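Side-chain contacts in putative uncharacterized protein (Mycobacterium abscessus, PDB 3RR6), which is of unproven function but belongs to the fumarylacetoacetate hydrolase family and may be a metal-binding isomerase or acetylpyruvate hydrolase: residues I189-E192 against R198-S201; R200-L205 against T249-G254; R127-V132 against A138-G143. One frame throughout, in Å; residues are numbered along the deposited sequence. Where two conformers were deposited one is given.

Contact 1: I189-E192 against R198-S201; sequences IRTE and RQRS. With EDO (1,2-ethanediol), chain J; EDO (1,2-ethanediol), chain Q.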
ATOM      1  N   ILE A 189     -10.226   2.662   7.337  1.00 14.71           N
ATOM      2  CA  ILE A 189      -9.667   1.602   6.511  1.00 14.27           C
ATOM      3  C   ILE A 189     -10.518   0.358   6.724  1.00 14.55           C
ATOM      4  O   ILE A 189     -10.847   0.020   7.864  1.00 14.46           O
ATOM      5  CB  ILE A 189      -8.164   1.342   6.839  1.00 13.97           C
ATOM      6  CG1 ILE A 189      -7.623   0.170   6.020  1.00 15.01           C
ATOM      7  CG2 ILE A 189      -7.940   1.103   8.340  1.00 14.91           C
ATOM      8  CD1 ILE A 189      -6.111   0.093   6.035  1.00 16.39           C
ATOM      9  N   ARG A 190     -10.907  -0.307   5.639  1.00 14.26           N
ATOM     10  CA  ARG A 190     -11.693  -1.529   5.786  1.00 14.86           C
ATOM     11  C   ARG A 190     -11.345  -2.562   4.729  1.00 14.58           C
ATOM     12  O   ARG A 190     -10.982  -2.213   3.601  1.00 15.33           O
ATOM     13  CB  ARG A 190     -13.193  -1.213   5.813  1.00 16.73           C
ATOM     14  CG  ARG A 190     -13.883  -1.190   4.500  1.00 19.23           C
ATOM     15  CD  ARG A 190     -15.404  -1.197   4.681  1.00 20.22           C
ATOM     16  NE  ARG A 190     -16.024  -1.072   3.375  1.00 22.41           N
ATOM     17  CZ  ARG A 190     -16.204   0.074   2.722  1.00 23.94           C
ATOM     18  NH1 ARG A 190     -15.850   1.237   3.255  1.00 24.14           N
ATOM     19  NH2 ARG A 190     -16.769   0.053   1.527  1.00 26.67           N
ATOM     20  N   THR A 191     -11.432  -3.834   5.102  1.00 13.19           N
ATOM     21  CA  THR A 191     -11.144  -4.934   4.185  1.00 13.38           C
ATOM     22  C   THR A 191     -12.378  -5.803   4.068  1.00 13.63           C
ATOM     23  O   THR A 191     -12.984  -6.146   5.092  1.00 13.52           O
ATOM     24  CB  THR A 191      -9.991  -5.797   4.702  1.00 13.00           C
ATOM     25  OG1 THR A 191      -8.834  -4.977   4.878  1.00 13.59           O
ATOM     26  CG2 THR A 191      -9.674  -6.937   3.725  1.00 14.01           C
ATOM     27  N   GLU A 192     -12.749  -6.132   2.830  1.00 13.85           N
ATOM     28  CA  GLU A 192     -13.887  -7.011   2.556  1.00 14.38           C
ATOM     29  C   GLU A 192     -13.441  -8.234   1.765  1.00 14.22           C
ATOM     30  O   GLU A 192     -12.594  -8.137   0.885  1.00 13.94           O
ATOM     31  CB  GLU A 192     -14.989  -6.268   1.782  1.00 15.08           C
ATOM     32  CG  GLU A 192     -15.598  -5.094   2.509  1.00 16.67           C
ATOM     33  CD  GLU A 192     -16.713  -4.404   1.725  1.00 22.07           C
ATOM     34  OE1 GLU A 192     -17.079  -4.889   0.628  1.00 26.24           O
ATOM     35  OE2 GLU A 192     -17.239  -3.382   2.224  1.00 24.51           O
ATOM     36  N   ARG A 198     -14.233  -7.831   6.974  1.00 14.46           N
ATOM     37  CA  ARG A 198     -13.299  -8.592   7.809  0.50 14.61           C
ATOM     38  C   ARG A 198     -12.506  -7.680   8.733  1.00 14.39           C
ATOM     39  O   ARG A 198     -12.237  -8.037   9.876  1.00 14.74           O
ATOM     40  CB  ARG A 198     -12.305  -9.358   6.931  0.50 14.82           C
ATOM     41  CG  ARG A 198     -12.904 -10.484   6.119  0.50 16.04           C
ATOM     42  CD  ARG A 198     -13.037 -11.757   6.932  0.50 16.74           C
ATOM     43  NE  ARG A 198     -13.419 -12.869   6.079  0.50 17.77           N
ATOM     44  CZ  ARG A 198     -12.550 -13.669   5.463  0.50 14.20           C
ATOM     45  NH1 ARG A 198     -11.231 -13.504   5.624  0.50 11.44           N
ATOM     46  NH2 ARG A 198     -13.010 -14.640   4.695  0.50 15.60           N
ATOM     47  N   GLN A 199     -12.077  -6.527   8.210  1.00 13.35           N
ATOM     48  CA  GLN A 199     -11.322  -5.549   8.994  1.00 13.20           C
ATOM     49  C   GLN A 199     -11.989  -4.197   8.854  1.00 13.10           C
ATOM     50  O   GLN A 199     -12.444  -3.849   7.771  1.00 13.36           O
ATOM     51  CB  GLN A 199      -9.884  -5.407   8.472  1.00 12.83           C
ATOM     52  CG  GLN A 199      -9.091  -6.709   8.410  1.00 12.75           C
ATOM     53  CD  GLN A 199      -7.660  -6.493   7.950  1.00 13.47           C
ATOM     54  OE1 GLN A 199      -7.361  -6.500   6.740  1.00 13.56           O
ATOM     55  NE2 GLN A 199      -6.760  -6.313   8.911  1.00 12.68           N
ATOM     56  N   ARG A 200     -12.020  -3.429   9.935  1.00 13.43           N
ATOM     57  CA  ARG A 200     -12.423  -2.016   9.878  1.00 13.91           C
ATOM     58  C   ARG A 200     -11.813  -1.271  11.059  1.00 13.90           C
ATOM     59  O   ARG A 200     -12.027  -1.639  12.218  1.00 14.99           O
ATOM     60  CB  ARG A 200     -13.947  -1.834   9.883  1.00 14.16           C
ATOM     61  CG  ARG A 200     -14.369  -0.401   9.527  1.00 14.71           C
ATOM     62  CD  ARG A 200     -15.821  -0.087   9.861  1.00 15.41           C
ATOM     63  NE  ARG A 200     -16.769  -0.886   9.100  1.00 16.57           N
ATOM     64  CZ  ARG A 200     -17.444  -0.491   8.020  1.00 18.12           C
ATOM     65  NH1 ARG A 200     -17.277   0.716   7.483  1.00 19.72           N
ATOM     66  NH2 ARG A 200     -18.293  -1.324   7.454  1.00 18.06           N
ATOM     67  N   SER A 201     -11.048  -0.230  10.764  1.00 13.74           N
ATOM     68  CA  SER A 201     -10.460   0.594  11.802  1.00 14.27           C
ATOM     69  C   SER A 201     -10.258   2.001  11.256  1.00 14.20           C
ATOM     70  O   SER A 201     -10.806   2.343  10.211  1.00 14.23           O
ATOM     71  CB  SER A 201      -9.143  -0.009  12.275  1.00 14.60           C
ATOM     72  OG  SER A 201      -8.696   0.642  13.461  1.00 17.79           O
TER
HETATM   73  C1  EDO J 270     -20.247  -0.165   5.008  1.00 39.20           C
HETATM   74  O1  EDO J 270     -19.624  -1.422   4.719  1.00 38.59           O
HETATM   75  C2  EDO J 270     -19.458   0.951   4.339  1.00 39.12           C
HETATM   76  O2  EDO J 270     -18.932   1.827   5.342  1.00 39.12           O
HETATM   77  C1  EDO Q 277     -13.927  -3.027  13.618  0.50 16.33           C
HETATM   78  O1  EDO Q 277     -13.134  -2.190  14.495  0.50 10.45           O
HETATM   79  C2  EDO Q 277     -14.147  -4.477  14.050  0.50 17.53           C
HETATM   80  O2  EDO Q 277     -13.736  -5.399  13.024  0.50 21.21           O
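Thr191 and Gln199 pair in the antiparallel beta hairpin of strands 188-193 and 196-202, at a classic beta bulge where Arg198 and Gln199 both face Thr191. The tight side is the sheet face carrying Ile189, Thr191, Gln199 and Ser201. Here Thr191 and Gln199 run alongside each other, and the hydroxyl OG1 of Thr191 donates to OE1 of Gln199 at 2.8 Å, from above the amide carbonyl plane. Gln199 is extended beyond CG (chi2 -177°), which brings OE1 up to that hydroxyl: OE1 also accepts from Gly119 N and NE2 bonds Thr233 OG1, so both ends of the buried amide are held. Nearby, CG2 of Ile189 rests on Ser201 O at 3.6 Å, while the rest of the side chain leads off toward Ile250.

The opposite face is more exposed. Arg190 and Arg200 lie side by side with guanidinium planes 21° apart, CD of Arg190 sitting over the rim of one Arg200 face. Acids probably ease the charge of this pair: Arg190 NE meets Glu192 OE2 at 2.9 Å, and Arg200 NH1 bridges to Glu188. An ethanediol, probably from the crystallisation liquor, accepts from NH1 and NH2 of Arg200 and lays C2 over the Arg190 guanidinium. At the bulge, Thr191 O accepts twice, from Arg198 N at 2.8 Å and Gln199 N at 3.3 Å.

Contact 2: R200-L205 against T249-G254; sequences RSRTSL and TIEGIG. With EDO (1,2-ethanediol), chain J; EDO (1,2-ethanediol), chain Q.
Arg202 and Glu251 meet at an oblique angle, guanidinium and carboxylate planes turned 71° apart. Their salt bridge has one hydrogen bond, Arg202 NH2 to Glu251 OE1 at 2.9 Å. The carboxylate offers its syn lone pair, yet OE1 lies 33° out of the guanidinium plane, and the bond is bent rather than straight. The CA atoms of Arg202 and Ile250 are 9.0 Å apart, because strand 188-193 runs between strands 196-202 and 245-250; the pair therefore spans that strand through long side chains. Glu251 does so fully extended. Arg202 instead bends at CG-CD (chi3 70°), which swings its guanidinium over to the acid.

Each group has further partners. Arg202 NE bridges to Asp186, its strongest polar partner, and Asp186 OD1 also takes the hydroxyl of Ser204. Glu251 OE1 accepts from the backbone N of Glu188 on the intervening strand. A water lies in the guanidinium plane, at its edge, accepting from Arg202 NH1 at 2.9 Å and returning a weak bond to Glu251 OE1 at 3.4 Å.

Behind Glu251 the chain turns back on itself: Ile250 O receives Ile253 N at 3.0 Å and Gly254 N at 3.1 Å. Glu251 thus projects from the tight turn of a beta hairpin, strands 245-250 and 254-261, closed by a classic beta bulge with Ile253 and Gly254 both facing Ile250.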
ATOM      1  N   ARG A 200     -12.020  -3.429   9.935  1.00 13.43           N
ATOM      2  CA  ARG A 200     -12.423  -2.016   9.878  1.00 13.91           C
ATOM      3  C   ARG A 200     -11.813  -1.271  11.059  1.00 13.90           C
ATOM      4  O   ARG A 200     -12.027  -1.639  12.218  1.00 14.99           O
ATOM      5  CB  ARG A 200     -13.947  -1.834   9.883  1.00 14.16           C
ATOM      6  CG  ARG A 200     -14.369  -0.401   9.527  1.00 14.71           C
ATOM      7  CD  ARG A 200     -15.821  -0.087   9.861  1.00 15.41           C
ATOM      8  NE  ARG A 200     -16.769  -0.886   9.100  1.00 16.57           N
ATOM      9  CZ  ARG A 200     -17.444  -0.491   8.020  1.00 18.12           C
ATOM     10  NH1 ARG A 200     -17.277   0.716   7.483  1.00 19.72           N
ATOM     11  NH2 ARG A 200     -18.293  -1.324   7.454  1.00 18.06           N
ATOM     12  N   SER A 201     -11.048  -0.230  10.764  1.00 13.74           N
ATOM     13  CA  SER A 201     -10.460   0.594  11.802  1.00 14.27           C
ATOM     14  C   SER A 201     -10.258   2.001  11.256  1.00 14.20           C
ATOM     15  O   SER A 201     -10.806   2.343  10.211  1.00 14.23           O
ATOM     16  CB  SER A 201      -9.143  -0.009  12.275  1.00 14.60           C
ATOM     17  OG  SER A 201      -8.696   0.642  13.461  1.00 17.79           O
ATOM     18  N   ARG A 202      -9.508   2.819  11.981  1.00 14.21           N
ATOM     19  CA  ARG A 202      -9.179   4.161  11.526  1.00 14.28           C
ATOM     20  C   ARG A 202      -7.689   4.394  11.753  1.00 14.11           C
ATOM     21  O   ARG A 202      -7.112   3.884  12.713  1.00 13.72           O
ATOM     22  CB  ARG A 202     -10.003   5.215  12.274  1.00 15.11           C
ATOM     23  CG  ARG A 202     -11.520   5.052  12.150  1.00 16.52           C
ATOM     24  CD  ARG A 202     -12.262   6.271  12.695  1.00 17.71           C
ATOM     25  NE  ARG A 202     -12.060   7.424  11.828  1.00 18.32           N
ATOM     26  CZ  ARG A 202     -12.714   7.648  10.690  1.00 19.13           C
ATOM     27  NH1 ARG A 202     -13.665   6.816  10.271  1.00 21.16           N
ATOM     28  NH2 ARG A 202     -12.417   8.721   9.967  1.00 20.28           N
ATOM     29  N   THR A 203      -7.073   5.169  10.872  1.00 13.97           N
ATOM     30  CA  THR A 203      -5.629   5.397  10.964  1.00 13.97           C
ATOM     31  C   THR A 203      -5.241   6.270  12.167  1.00 14.58           C
ATOM     32  O   THR A 203      -4.064   6.415  12.478  1.00 14.00           O
ATOM     33  CB  THR A 203      -5.066   6.017   9.665  1.00 13.98           C
ATOM     34  OG1 THR A 203      -5.674   7.291   9.438  1.00 14.75           O
ATOM     35  CG2 THR A 203      -5.311   5.106   8.452  1.00 14.85           C
ATOM     36  N   SER A 204      -6.227   6.852  12.845  1.00 14.45           N
ATOM     37  CA  SER A 204      -6.002   7.507  14.132  1.00 15.18           C
ATOM     38  C   SER A 204      -5.620   6.531  15.243  1.00 15.35           C
ATOM     39  O   SER A 204      -5.167   6.965  16.317  1.00 16.62           O
ATOM     40  CB  SER A 204      -7.234   8.323  14.540  1.00 15.81           C
ATOM     41  OG  SER A 204      -8.429   7.577  14.380  1.00 17.53           O
ATOM     42  N   LEU A 205      -5.792   5.227  14.994  1.00 14.84           N
ATOM     43  CA  LEU A 205      -5.335   4.196  15.918  1.00 14.86           C
ATOM     44  C   LEU A 205      -3.938   3.635  15.588  1.00 14.28           C
ATOM     45  O   LEU A 205      -3.504   2.668  16.207  1.00 14.30           O
ATOM     46  CB  LEU A 205      -6.387   3.069  16.009  1.00 14.97           C
ATOM     47  CG  LEU A 205      -7.758   3.552  16.509  1.00 16.71           C
ATOM     48  CD1 LEU A 205      -8.734   2.387  16.606  1.00 16.29           C
ATOM     49  CD2 LEU A 205      -7.641   4.266  17.852  1.00 18.24           C
ATOM     50  N   THR A 249     -10.502  -0.692   1.289  1.00 12.47           N
ATOM     51  CA  THR A 249     -11.014   0.646   1.015  1.00 12.87           C
ATOM     52  C   THR A 249     -10.463   1.604   2.074  1.00 12.63           C
ATOM     53  O   THR A 249     -10.506   1.324   3.275  1.00 12.78           O
ATOM     54  CB  THR A 249     -12.561   0.660   1.009  1.00 13.81           C
ATOM     55  OG1 THR A 249     -13.040  -0.236  -0.010  1.00 14.29           O
ATOM     56  CG2 THR A 249     -13.103   2.068   0.775  1.00 15.10           C
ATOM     57  N   ILE A 250      -9.916   2.731   1.627  1.00 12.30           N
ATOM     58  CA  ILE A 250      -9.446   3.763   2.548  1.00 12.47           C
ATOM     59  C   ILE A 250     -10.119   5.086   2.219  1.00 12.98           C
ATOM     60  O   ILE A 250     -10.118   5.538   1.071  1.00 13.23           O
ATOM     61  CB  ILE A 250      -7.899   3.913   2.538  1.00 11.99           C
ATOM     62  CG1 ILE A 250      -7.246   2.601   2.975  1.00 12.00           C
ATOM     63  CG2 ILE A 250      -7.454   5.061   3.471  1.00 12.54           C
ATOM     64  CD1 ILE A 250      -5.720   2.636   3.064  1.00 12.14           C
ATOM     65  N   GLU A 251     -10.711   5.682   3.248  1.00 13.55           N
ATOM     66  CA  GLU A 251     -11.341   6.989   3.170  1.00 14.68           C
ATOM     67  C   GLU A 251     -10.402   8.003   2.521  1.00 14.81           C
ATOM     68  O   GLU A 251      -9.232   8.124   2.908  1.00 14.65           O
ATOM     69  CB  GLU A 251     -11.712   7.442   4.594  1.00 15.29           C
ATOM     70  CG  GLU A 251     -12.407   8.781   4.671  1.00 16.98           C
ATOM     71  CD  GLU A 251     -12.747   9.188   6.091  1.00 19.83           C
ATOM     72  OE1 GLU A 251     -12.456   8.419   7.040  1.00 18.97           O
ATOM     73  OE2 GLU A 251     -13.324  10.290   6.261  1.00 22.47           O
ATOM     74  N   GLY A 252     -10.915   8.704   1.510  1.00 14.90           N
ATOM     75  CA  GLY A 252     -10.145   9.733   0.811  1.00 15.39           C
ATOM     76  C   GLY A 252      -9.244   9.223  -0.295  1.00 15.54           C
ATOM     77  O   GLY A 252      -8.609  10.025  -0.995  1.00 15.97           O
ATOM     78  N   ILE A 253      -9.177   7.903  -0.464  1.00 14.54           N
ATOM     79  CA  ILE A 253      -8.376   7.311  -1.530  1.00 14.19           C
ATOM     80  C   ILE A 253      -9.269   6.559  -2.517  1.00 14.61           C
ATOM     81  O   ILE A 253      -9.380   6.948  -3.680  1.00 15.49           O
ATOM     82  CB  ILE A 253      -7.262   6.379  -0.976  1.00 13.51           C
ATOM     83  CG1 ILE A 253      -6.357   7.141   0.001  1.00 13.47           C
ATOM     84  CG2 ILE A 253      -6.437   5.807  -2.141  1.00 13.51           C
ATOM     85  CD1 ILE A 253      -5.236   6.317   0.620  1.00 12.70           C
ATOM     86  N   GLY A 254      -9.925   5.497  -2.059  1.00 14.38           N
ATOM     87  CA  GLY A 254     -10.717   4.652  -2.952  1.00 14.31           C
ATOM     88  C   GLY A 254     -10.669   3.202  -2.516  1.00 13.48           C
ATOM     89  O   GLY A 254     -10.535   2.919  -1.328  1.00 13.55           O
TER
HETATM   90  C1  EDO J 270     -20.247  -0.165   5.008  1.00 39.20           C
HETATM   91  O1  EDO J 270     -19.624  -1.422   4.719  1.00 38.59           O
HETATM   92  C2  EDO J 270     -19.458   0.951   4.339  1.00 39.12           C
HETATM   93  O2  EDO J 270     -18.932   1.827   5.342  1.00 39.12           O
HETATM   94  C1  EDO Q 277     -13.927  -3.027  13.618  0.50 16.33           C
HETATM   95  O1  EDO Q 277     -13.134  -2.190  14.495  0.50 10.45           O
HETATM   96  C2  EDO Q 277     -14.147  -4.477  14.050  0.50 17.53           C
HETATM   97  O2  EDO Q 277     -13.736  -5.399  13.024  0.50 21.21           O
HETATM   98  O   HOH W   1     -15.501   7.490   8.182  1.00 24.53           O

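Contact 3: R127-V132 against A138-G143; sequences RPCKDV and AENILG. With EDO (1,2-ethanediol), chain I; EDO (1,2-ethanediol), chain G.
The guanidinium of Arg127 and the amide of Asn140 stand almost perpendicular, their planes 89° apart. Over one face of the guanidinium, toward its rim, lies the backbone carbonyl oxygen of Glu139, 3.2 Å from Arg127 NE. Because the oxygen sits above the flat group and not in its plane, the N-H of NE does not point at it, and no hydrogen bond forms. Arg127 was modelled in two conformers, so this pose is one of two.

From 127-132 the buried amide of Asn140 meets mainly carbon. Its OD1 lies 3.6 Å from CB of Arg127 and 3.5 Å from CB of Cys129, while ND2 faces CG1 of Val132 at 3.6 Å, the valine coming from the opposite direction. With CG beside the backbone N (chi1 -70°), the asparagine swings toward the 127-132 loop and fits between these three residues. Cys129 SG lies alongside Asn140, 4.0 Å from its CB.

Outside the contact, ND2 of Asn140 donates to Arg136 O, and Glu139 forms a salt bridge with Arg136, both inside the connection between strands 115-125 and 141-152. The loop is tied down elsewhere as well: Cys129 bonds Leu223 through the backbone, and Val132 N bonds Ser218 on helix 210-220.

No hydrogen bond crosses between 127-132 and 138-143, although Asn140 is backbone-bonded to Gly126 just before Arg127. Between the two segments, cohesion rests on van der Waals contact around an amide whose nitrogen has a hydrogen-bond partner, Arg136 O, within the same connection, perhaps with a weak electrostatic gain where a cationic face covers a carbonyl.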
ATOM      1  N   ARG A 127      11.083  11.831  -2.271  1.00 15.39           N
ATOM      2  CA  ARG A 127      12.425  12.404  -2.323  0.50 16.07           C
ATOM      3  C   ARG A 127      13.423  11.394  -1.780  1.00 15.74           C
ATOM      4  O   ARG A 127      13.081  10.605  -0.905  1.00 14.89           O
ATOM      5  CB  ARG A 127      12.497  13.661  -1.459  0.50 16.89           C
ATOM      6  CG  ARG A 127      11.547  14.761  -1.852  0.50 20.04           C
ATOM      7  CD  ARG A 127      11.825  16.013  -1.054  0.50 23.80           C
ATOM      8  NE  ARG A 127      11.084  17.158  -1.563  0.50 27.12           N
ATOM      9  CZ  ARG A 127      11.266  18.406  -1.143  0.50 29.61           C
ATOM     10  NH1 ARG A 127      12.162  18.667  -0.196  0.50 30.59           N
ATOM     11  NH2 ARG A 127      10.550  19.393  -1.662  0.50 31.28           N
ATOM     12  N   PRO A 128      14.669  11.413  -2.292  1.00 15.66           N
ATOM     13  CA  PRO A 128      15.685  10.600  -1.641  1.00 15.59           C
ATOM     14  C   PRO A 128      15.960  11.153  -0.248  1.00 15.65           C
ATOM     15  O   PRO A 128      16.117  12.365  -0.084  1.00 16.44           O
ATOM     16  CB  PRO A 128      16.911  10.745  -2.552  1.00 16.18           C
ATOM     17  CG  PRO A 128      16.683  11.911  -3.346  1.00 17.75           C
ATOM     18  CD  PRO A 128      15.226  12.228  -3.383  1.00 16.47           C
ATOM     19  N   CYS A 129      15.991  10.280   0.756  1.00 14.96           N
ATOM     20  CA  CYS A 129      16.091  10.751   2.129  1.00 14.91           C
ATOM     21  C   CYS A 129      16.641   9.711   3.086  1.00 14.44           C
ATOM     22  O   CYS A 129      16.601   8.521   2.815  1.00 14.34           O
ATOM     23  CB  CYS A 129      14.737  11.279   2.631  1.00 15.03           C
ATOM     24  SG  CYS A 129      13.375  10.093   2.628  1.00 15.70           S
ATOM     25  N   LYS A 130      17.181  10.205   4.194  1.00 14.25           N
ATOM     26  CA  LYS A 130      17.839   9.410   5.227  1.00 14.41           C
ATOM     27  C   LYS A 130      17.804  10.221   6.522  1.00 14.56           C
ATOM     28  O   LYS A 130      17.950  11.448   6.491  1.00 15.06           O
ATOM     29  CB  LYS A 130      19.283   9.124   4.824  1.00 14.67           C
ATOM     30  CG  LYS A 130      20.082   8.257   5.794  1.00 15.72           C
ATOM     31  CD  LYS A 130      19.668   6.799   5.729  1.00 16.03           C
ATOM     32  CE  LYS A 130      20.288   6.000   6.860  1.00 18.14           C
ATOM     33  NZ  LYS A 130      21.756   5.901   6.739  1.00 19.22           N
ATOM     34  N   ASP A 131      17.617   9.552   7.656  1.00 14.28           N
ATOM     35  CA  ASP A 131      17.619  10.227   8.966  1.00 15.03           C
ATOM     36  C   ASP A 131      16.615  11.375   9.028  1.00 14.57           C
ATOM     37  O   ASP A 131      16.928  12.483   9.516  1.00 15.70           O
ATOM     38  CB  ASP A 131      19.026  10.742   9.314  1.00 15.93           C
ATOM     39  CG  ASP A 131      20.043   9.640   9.442  1.00 18.25           C
ATOM     40  OD1 ASP A 131      19.688   8.551   9.927  1.00 21.26           O
ATOM     41  OD2 ASP A 131      21.220   9.874   9.077  1.00 22.74           O
ATOM     42  N   VAL A 132      15.406  11.119   8.543  1.00 13.64           N
ATOM     43  CA  VAL A 132      14.347  12.127   8.523  1.00 13.39           C
ATOM     44  C   VAL A 132      13.682  12.183   9.892  1.00 13.56           C
ATOM     45  O   VAL A 132      13.188  11.172  10.374  1.00 14.01           O
ATOM     46  CB  VAL A 132      13.275  11.782   7.460  1.00 13.18           C
ATOM     47  CG1 VAL A 132      12.185  12.855   7.404  1.00 13.77           C
ATOM     48  CG2 VAL A 132      13.902  11.609   6.082  1.00 13.50           C
ATOM     49  N   ALA A 138       6.452  14.656   6.056  1.00 14.14           N
ATOM     50  CA  ALA A 138       5.515  15.082   4.997  1.00 14.54           C
ATOM     51  C   ALA A 138       6.212  15.652   3.759  1.00 14.89           C
ATOM     52  O   ALA A 138       5.785  15.395   2.615  1.00 14.42           O
ATOM     53  CB  ALA A 138       4.499  16.083   5.539  1.00 15.42           C
ATOM     54  N   GLU A 139       7.289  16.407   3.969  1.00 14.88           N
ATOM     55  CA  GLU A 139       8.012  17.017   2.850  1.00 15.77           C
ATOM     56  C   GLU A 139       8.740  15.983   1.979  1.00 15.26           C
ATOM     57  O   GLU A 139       9.144  16.302   0.862  1.00 16.40           O
ATOM     58  CB  GLU A 139       8.950  18.148   3.319  1.00 16.64           C
ATOM     59  CG  GLU A 139      10.199  17.724   4.049  1.00 17.66           C
ATOM     60  CD  GLU A 139      11.012  18.892   4.585  1.00 21.83           C
ATOM     61  OE1 GLU A 139      10.539  20.045   4.511  1.00 24.51           O
ATOM     62  OE2 GLU A 139      12.125  18.653   5.088  1.00 23.69           O
ATOM     63  N   ASN A 140       8.889  14.753   2.482  1.00 13.68           N
ATOM     64  CA  ASN A 140       9.528  13.652   1.756  1.00 13.44           C
ATOM     65  C   ASN A 140       8.542  12.626   1.217  1.00 12.97           C
ATOM     66  O   ASN A 140       8.964  11.639   0.608  1.00 13.66           O
ATOM     67  CB  ASN A 140      10.537  12.948   2.663  1.00 13.15           C
ATOM     68  CG  ASN A 140      11.745  13.819   2.949  1.00 14.53           C
ATOM     69  OD1 ASN A 140      12.585  14.025   2.075  1.00 16.56           O
ATOM     70  ND2 ASN A 140      11.806  14.384   4.158  1.00 15.76           N
ATOM     71  N   ILE A 141       7.252  12.857   1.443  1.00 12.34           N
ATOM     72  CA  ILE A 141       6.188  11.943   1.028  1.00 11.79           C
ATOM     73  C   ILE A 141       5.469  12.482  -0.202  1.00 12.14           C
ATOM     74  O   ILE A 141       4.960  13.615  -0.198  1.00 13.30           O
ATOM     75  CB  ILE A 141       5.200  11.693   2.193  1.00 11.43           C
ATOM     76  CG1 ILE A 141       5.900  10.882   3.299  1.00 11.84           C
ATOM     77  CG2 ILE A 141       3.922  10.994   1.691  1.00 11.92           C
ATOM     78  CD1 ILE A 141       5.107  10.808   4.620  1.00 12.27           C
ATOM     79  N   LEU A 142       5.439  11.681  -1.266  1.00 11.85           N
ATOM     80  CA  LEU A 142       4.644  12.004  -2.452  1.00 11.98           C
ATOM     81  C   LEU A 142       3.150  12.013  -2.134  1.00 12.49           C
ATOM     82  O   LEU A 142       2.429  12.974  -2.448  1.00 13.88           O
ATOM     83  CB  LEU A 142       4.940  11.002  -3.572  1.00 12.09           C
ATOM     84  CG  LEU A 142       4.108  11.142  -4.842  1.00 12.28           C
ATOM     85  CD1 LEU A 142       4.371  12.493  -5.496  1.00 14.19           C
ATOM     86  CD2 LEU A 142       4.407  10.004  -5.825  1.00 13.62           C
ATOM     87  N   GLY A 143       2.688  10.933  -1.520  1.00 12.20           N
ATOM     88  CA  GLY A 143       1.292  10.787  -1.160  1.00 11.59           C
ATOM     89  C   GLY A 143       1.009   9.394  -0.644  1.00 11.10           C
ATOM     90  O   GLY A 143       1.932   8.670  -0.250  1.00 10.92           O
TER
HETATM   91  C1  EDO I 269      17.185  13.680   4.000  1.00 31.46           C
HETATM   92  O1  EDO I 269      18.378  12.892   3.867  1.00 35.50           O
HETATM   93  C2  EDO I 269      16.561  13.589   5.386  1.00 31.52           C
HETATM   94  O2  EDO I 269      17.409  14.084   6.449  1.00 30.10           O
HETATM   95  C1  EDO G 267       5.692  16.038  -1.576  1.00 34.32           C
HETATM   96  O1  EDO G 267       5.383  16.314  -0.194  1.00 32.60           O
HETATM   97  C2  EDO G 267       7.195  16.022  -1.863  1.00 34.35           C
HETATM   98  O2  EDO G 267       7.792  14.733  -1.648  1.00 34.15           O

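Overall arrangement
Contacts 1 and 2 are continuous: they share Arg200 and Ser201, their centres are 8 Å apart, and both belong to the five-stranded sheet in which 188-193 lies between 196-202 and 245-250. Arg190 O and Thr249 N, 2.8 Å apart, probably join them by a hydrogen bond, and Ile189 packs on Ile250. Contact 3 is separate, in the connection between strands 115-125 and 141-152 and the first residues of the latter; its centre is 28 Å from that of contact 1 and 22 Å from that of contact 2, with nearest atoms about 13 and 7 Å away. All three lie within the fumarylacetoacetate hydrolase family region. The bound ethanediols are probably crystallisation additives and do not by themselves mark an active site.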